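Local coordinates for protein leucine aminopeptidase 1 (PDB 2HC9) that removes N-terminal amino acids, preferably leucine, from peptides as a two-zinc M17 aminopeptidase, and probably acts as a digestive enzyme, at residues Lys321-Lys326 with Val345-Glu350; Ala419-Ser424 with Gly442-Phe447. The protein carries 1 engineered substitution. All coordinates share one frame; numbering follows the deposited sequence.

Contact 1: Lys321-Lys326 with Val345-Glu350; sequences KMLSGK and VFYAKE
Leu323 and Ser324, at the centre of a type I beta turn from Met322 to Gly325, pack against Phe346 and Tyr347 near the C-terminal end of helix 337-350. The turn lies in the loop that closes the beta hairpin of strands 319-321 and 327-329, so the contact seats a hairpin tip on a helix of the catalytic domain. Leu323 can be followed outward. Its CB lies 4.2 Å from Phe346 CD2, and its CG comes closer to the same atom, at 3.7 Å. With CG anti to the backbone N (chi1 -173°), the CD2 branch lies at the edge of the Phe346 ring, in its plane, and meets Tyr347 CB at 3.7 Å. Ser324 packs over one face of the same phenyl ring. Its CA sits 3.5 Å from the Phe346 centroid and only 2° off the ring normal, a nearly axial CH-pi contact, while Glu350 CB, in the conformer given, lies over the opposite face, offset toward the rim. The hydroxyl is turned to other partners: Ser324 OG accepts from Lys326 N at 3.1 Å, forming an ST turn, and also pairs with His444. Leu323 N is bonded in turn to Asp343 on the same helix. Backbone meets ring as well, with Leu323 O 3.6 Å from Phe346 CE2, tilted neither squarely over the face nor at the edge.

Contact 2: Ala419-Ser424 with Gly442-Phe447; sequences ADMKNS and GAHIGF
Met421, on the short, weakly bonded strand 421-422, reaches across to Ala443 and His444 in the turn that follows helix 433-442; the contact thus joins the edge of a small three-stranded sheet to a helix end within the catalytic domain. The turn starts at Gly442, whose carbonyl O accepts two backbone bonds, from Ile445 N (3.0 Å) and from Phe447 N (2.7 Å). The first closes a type I beta turn from Gly442 to Ile445. A CB on Gly442 would be crowded by the Phe447 ring. Ala443 follows and offers its methyl to the thioether, with CB 3.8 Å from Met421 SD. His444 makes the nearest approach: its NE2 lies 3.4 Å from Met421 SD, and the sulfur sits 54° off the ring normal, an oblique sulfur-aromatic contact. A bend at chi3 (82°) turns the terminal methyl back to the ring, leaving Met421 CE 3.7 Å from His444 CE1. Past His444, the Phe447 ring meets Phe411 edge-to-face. Leu440 and Val328 also pack on Met421, while neighbouring Asp420 bonds to Thr138 of a second subunit. Replacing His444 by an alanine takes away the ring, which would probably leave Ser324 OG without its ND1 partner and open a gap beside the Met421 thioether. Because ND1 is engaged by that serine while buried NE2 faces sulfur and methyl and has no polar partner in the model, the imidazole is likely to be neutral: this apolar setting would offer little to stabilise a second ring proton.

Contact 1 is a surface contact whose touching residues all keep some exposure, whereas the residues that touch in contact 2 are all buried. Both involve the same three-stranded sheet: 321-326 forms the tip of its hairpin, and 419-424 carries the strand beside that hairpin. Their chemistry differs accordingly, with a phenyl ring packed by backbone and aliphatic carbons in the first and a thioether meeting an imidazole obliquely in the second. Their centres lie about 10 Å apart, and they touch through the probable Ser324 OG to His444 ND1 hydrogen bond (2.8 Å). His444 also packs on Met322 of the hairpin loop and Ala342 of helix 337-350, so the turn 442-447 touches both.

Contact 1: Lys321-Lys326 with Val345-Glu350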
loop_
_atom_site.group_PDB
_atom_site.type_symbol
_atom_site.label_atom_id
_atom_site.label_comp_id
_atom_site.label_asym_id
_atom_site.label_seq_id
_atom_site.Cartn_x
_atom_site.Cartn_y
_atom_site.Cartn_z
ATOM N N LYS A 321 -8.173 -26.154 21.245
ATOM C CA LYS A 321 -9.079 -26.268 22.392
ATOM C C LYS A 321 -8.451 -25.524 23.572
ATOM O O LYS A 321 -7.289 -25.778 23.960
ATOM C CB LYS A 321 -9.339 -27.745 22.732
ATOM C CG LYS A 321 -10.350 -27.936 23.886
ATOM C CD LYS A 321 -10.820 -29.399 24.015
ATOM C CE LYS A 321 -11.998 -29.624 23.045
ATOM N NZ LYS A 321 -12.730 -30.925 23.199
ATOM N N MET A 322 -9.223 -24.601 24.118
ATOM C CA MET A 322 -8.774 -23.700 25.179
ATOM C C MET A 322 -8.889 -24.432 26.529
ATOM O O MET A 322 -9.488 -25.517 26.607
ATOM C CB MET A 322 -9.663 -22.453 25.186
ATOM C CG MET A 322 -9.755 -21.758 23.828
ATOM S SD MET A 322 -8.149 -21.276 23.143
ATOM C CE MET A 322 -7.746 -19.922 24.211
ATOM N N LEU A 323 -8.324 -23.841 27.580
ATOM C CA LEU A 323 -8.455 -24.437 28.926
ATOM C C LEU A 323 -9.941 -24.665 29.293
ATOM O O LEU A 323 -10.289 -25.641 29.965
ATOM C CB LEU A 323 -7.778 -23.544 29.961
ATOM C CG LEU A 323 -7.697 -24.110 31.383
ATOM C CD1 LEU A 323 -6.875 -25.424 31.413
ATOM C CD2 LEU A 323 -7.123 -23.039 32.362
ATOM N N SER A 324 -10.808 -23.783 28.806
ATOM C CA SER A 324 -12.262 -23.816 29.089
ATOM C C SER A 324 -12.955 -25.046 28.480
ATOM O O SER A 324 -14.107 -25.355 28.835
ATOM C CB SER A 324 -12.917 -22.552 28.526
ATOM O OG SER A 324 -12.878 -22.577 27.101
ATOM N N GLY A 325 -12.267 -25.710 27.558
ATOM C CA GLY A 325 -12.869 -26.792 26.783
ATOM C C GLY A 325 -13.494 -26.311 25.478
ATOM O O GLY A 325 -13.839 -27.134 24.633
ATOM N N LYS A 326 -13.663 -24.992 25.319
ATOM C CA LYS A 326 -14.241 -24.432 24.074
ATOM C C LYS A 326 -13.201 -24.395 22.942
ATOM O O LYS A 326 -11.996 -24.306 23.206
ATOM C CB LYS A 326 -14.797 -23.021 24.305
ATOM C CG LYS A 326 -16.096 -23.072 25.136
ATOM C CD LYS A 326 -16.566 -21.685 25.521
ATOM C CE LYS A 326 -17.866 -21.781 26.338
ATOM N NZ LYS A 326 -18.959 -22.520 25.604
ATOM N N VAL A 345 -7.959 -16.310 32.611
ATOM C CA VAL A 345 -9.194 -15.914 33.260
ATOM C C VAL A 345 -10.057 -17.155 33.617
ATOM O O VAL A 345 -10.660 -17.234 34.694
ATOM C CB VAL A 345 -9.936 -14.875 32.372
ATOM C CG1 VAL A 345 -11.321 -14.679 32.824
ATOM C CG2 VAL A 345 -9.208 -13.522 32.385
ATOM N N PHE A 346 -10.092 -18.133 32.724
ATOM C CA PHE A 346 -10.769 -19.386 33.050
ATOM C C PHE A 346 -10.132 -20.093 34.258
ATOM O O PHE A 346 -10.814 -20.540 35.188
ATOM C CB PHE A 346 -10.811 -20.344 31.856
ATOM C CG PHE A 346 -11.612 -21.582 32.138
ATOM C CD1 PHE A 346 -13.010 -21.547 32.047
ATOM C CD2 PHE A 346 -10.984 -22.767 32.530
ATOM C CE1 PHE A 346 -13.767 -22.712 32.326
ATOM C CE2 PHE A 346 -11.723 -23.913 32.840
ATOM C CZ PHE A 346 -13.125 -23.887 32.719
ATOM N N TYR A 347 -8.820 -20.172 34.254
ATOM C CA TYR A 347 -8.110 -20.711 35.415
ATOM C C TYR A 347 -8.465 -19.975 36.706
ATOM O O TYR A 347 -8.721 -20.620 37.744
ATOM C CB TYR A 347 -6.598 -20.663 35.182
ATOM C CG TYR A 347 -5.786 -21.348 36.268
ATOM C CD1 TYR A 347 -5.437 -22.688 36.149
ATOM C CD2 TYR A 347 -5.381 -20.649 37.415
ATOM C CE1 TYR A 347 -4.654 -23.324 37.132
ATOM C CE2 TYR A 347 -4.611 -21.280 38.401
ATOM C CZ TYR A 347 -4.252 -22.595 38.246
ATOM O OH TYR A 347 -3.485 -23.192 39.227
ATOM N N ALA A 348 -8.462 -18.641 36.663
ATOM C CA ALA A 348 -8.777 -17.844 37.846
ATOM C C ALA A 348 -10.172 -18.166 38.351
ATOM O O ALA A 348 -10.370 -18.288 39.560
ATOM C CB ALA A 348 -8.662 -16.337 37.550
ATOM N N LYS A 349 -11.129 -18.316 37.436
ATOM C CA LYS A 349 -12.507 -18.647 37.839
ATOM C C LYS A 349 -12.597 -20.064 38.380
ATOM O O LYS A 349 -13.067 -20.268 39.482
ATOM C CB LYS A 349 -13.504 -18.500 36.672
ATOM C CG LYS A 349 -14.940 -18.842 37.103
ATOM C CD LYS A 349 -15.923 -18.745 35.943
ATOM C CE LYS A 349 -17.348 -19.061 36.458
ATOM N NZ LYS A 349 -18.327 -19.025 35.372
ATOM N N GLU A 350 -12.145 -21.028 37.570
ATOM C CA GLU A 350 -12.404 -22.457 37.778
ATOM C C GLU A 350 -11.526 -23.043 38.885
ATOM O O GLU A 350 -12.019 -23.745 39.773
ATOM C CB GLU A 350 -12.209 -23.227 36.454
ATOM C CG GLU A 350 -12.160 -24.761 36.540
ATOM C CD GLU A 350 -13.511 -25.404 36.840
ATOM O OE1 GLU A 350 -13.525 -26.560 37.328
ATOM O OE2 GLU A 350 -14.559 -24.769 36.597
#

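Contact 2: Ala419-Ser424 with Gly442-Phe447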
loop_
_atom_site.group_PDB
_atom_site.type_symbol
_atom_site.label_atom_id
_atom_site.label_comp_id
_atom_site.label_asym_id
_atom_site.label_seq_id
_atom_site.Cartn_x
_atom_site.Cartn_y
_atom_site.Cartn_z
ATOM N N ALA A 419 -15.769 -23.769 14.495
ATOM C CA ALA A 419 -15.355 -23.829 15.891
ATOM C C ALA A 419 -16.332 -23.020 16.706
ATOM O O ALA A 419 -17.235 -22.391 16.165
ATOM C CB ALA A 419 -13.935 -23.274 16.065
ATOM N N ASP A 420 -16.160 -23.037 18.023
ATOM C CA ASP A 420 -17.067 -22.295 18.881
ATOM C C ASP A 420 -16.983 -20.793 18.628
ATOM O O ASP A 420 -17.968 -20.084 18.781
ATOM C CB ASP A 420 -16.766 -22.595 20.351
ATOM C CG ASP A 420 -17.146 -24.007 20.740
ATOM O OD1 ASP A 420 -18.076 -24.584 20.120
ATOM O OD2 ASP A 420 -16.528 -24.530 21.690
ATOM N N MET A 421 -15.821 -20.325 18.187
ATOM C CA MET A 421 -15.657 -18.907 17.827
ATOM C C MET A 421 -14.337 -18.758 17.084
ATOM O O MET A 421 -13.482 -19.658 17.122
ATOM C CB MET A 421 -15.622 -18.021 19.085
ATOM C CG MET A 421 -14.406 -18.308 19.978
ATOM S SD MET A 421 -14.684 -17.852 21.705
ATOM C CE MET A 421 -15.554 -19.336 22.190
ATOM N N LYS A 422 -14.180 -17.626 16.414
ATOM C CA LYS A 422 -12.867 -17.210 15.894
ATOM C C LYS A 422 -12.239 -16.291 16.942
ATOM O O LYS A 422 -12.952 -15.753 17.772
ATOM C CB LYS A 422 -13.058 -16.408 14.603
ATOM C CG LYS A 422 -13.621 -17.189 13.420
ATOM C CD LYS A 422 -13.501 -16.378 12.121
ATOM C CE LYS A 422 -14.027 -17.201 10.936
ATOM N NZ LYS A 422 -13.974 -16.436 9.647
ATOM N N ASN A 423 -10.929 -16.081 16.882
ATOM C CA ASN A 423 -10.289 -15.121 17.790
ATOM C C ASN A 423 -10.331 -13.654 17.334
ATOM O O ASN A 423 -10.123 -12.756 18.131
ATOM C CB ASN A 423 -8.863 -15.581 18.189
ATOM C CG ASN A 423 -7.818 -15.370 17.083
ATOM O OD1 ASN A 423 -8.091 -15.562 15.905
ATOM N ND2 ASN A 423 -6.594 -15.030 17.476
ATOM N N SER A 424 -10.618 -13.403 16.059
ATOM C CA SER A 424 -10.708 -12.020 15.597
ATOM C C SER A 424 -11.617 -11.924 14.393
ATOM O O SER A 424 -12.136 -12.934 13.904
ATOM C CB SER A 424 -9.319 -11.423 15.300
ATOM O OG SER A 424 -8.889 -11.769 14.023
ATOM N N GLY A 442 -13.665 -12.985 27.470
ATOM C CA GLY A 442 -14.837 -13.235 28.324
ATOM C C GLY A 442 -15.721 -14.384 27.878
ATOM O O GLY A 442 -16.436 -14.968 28.687
ATOM N N ALA A 443 -15.671 -14.724 26.593
ATOM C CA ALA A 443 -16.476 -15.831 26.066
ATOM C C ALA A 443 -16.151 -17.175 26.738
ATOM O O ALA A 443 -16.913 -18.128 26.633
ATOM C CB ALA A 443 -16.295 -15.938 24.523
ATOM N N HIS A 444 -15.010 -17.249 27.418
ATOM C CA HIS A 444 -14.578 -18.488 28.060
ATOM C C HIS A 444 -14.938 -18.542 29.543
ATOM O O HIS A 444 -14.741 -19.579 30.200
ATOM C CB HIS A 444 -13.073 -18.685 27.813
ATOM C CG HIS A 444 -12.780 -18.901 26.357
ATOM N ND1 HIS A 444 -12.870 -20.144 25.768
ATOM C CD2 HIS A 444 -12.613 -18.016 25.347
ATOM C CE1 HIS A 444 -12.691 -20.024 24.463
ATOM N NE2 HIS A 444 -12.538 -18.740 24.178
ATOM N N ILE A 445 -15.511 -17.443 30.040
ATOM C CA ILE A 445 -16.132 -17.405 31.377
ATOM C C ILE A 445 -17.555 -16.803 31.378
ATOM O O ILE A 445 -17.933 -16.092 32.307
ATOM C CB ILE A 445 -15.209 -16.665 32.401
ATOM C CG1 ILE A 445 -14.830 -15.252 31.904
ATOM C CG2 ILE A 445 -13.937 -17.505 32.707
ATOM C CD1 ILE A 445 -14.563 -14.274 33.089
ATOM N N GLY A 446 -18.341 -17.084 30.331
ATOM C CA GLY A 446 -19.731 -16.626 30.272
ATOM C C GLY A 446 -19.852 -15.127 30.395
ATOM O O GLY A 446 -20.823 -14.613 30.963
ATOM N N PHE A 447 -18.840 -14.422 29.891
ATOM C CA PHE A 447 -18.783 -12.957 29.938
ATOM C C PHE A 447 -18.871 -12.402 31.365
ATOM O O PHE A 447 -19.328 -11.281 31.571
ATOM C CB PHE A 447 -19.814 -12.320 28.993
ATOM C CG PHE A 447 -19.704 -12.822 27.584
ATOM C CD1 PHE A 447 -18.629 -12.427 26.777
ATOM C CD2 PHE A 447 -20.655 -13.704 27.066
ATOM C CE1 PHE A 447 -18.500 -12.941 25.445
ATOM C CE2 PHE A 447 -20.532 -14.213 25.743
ATOM C CZ PHE A 447 -19.457 -13.820 24.949
#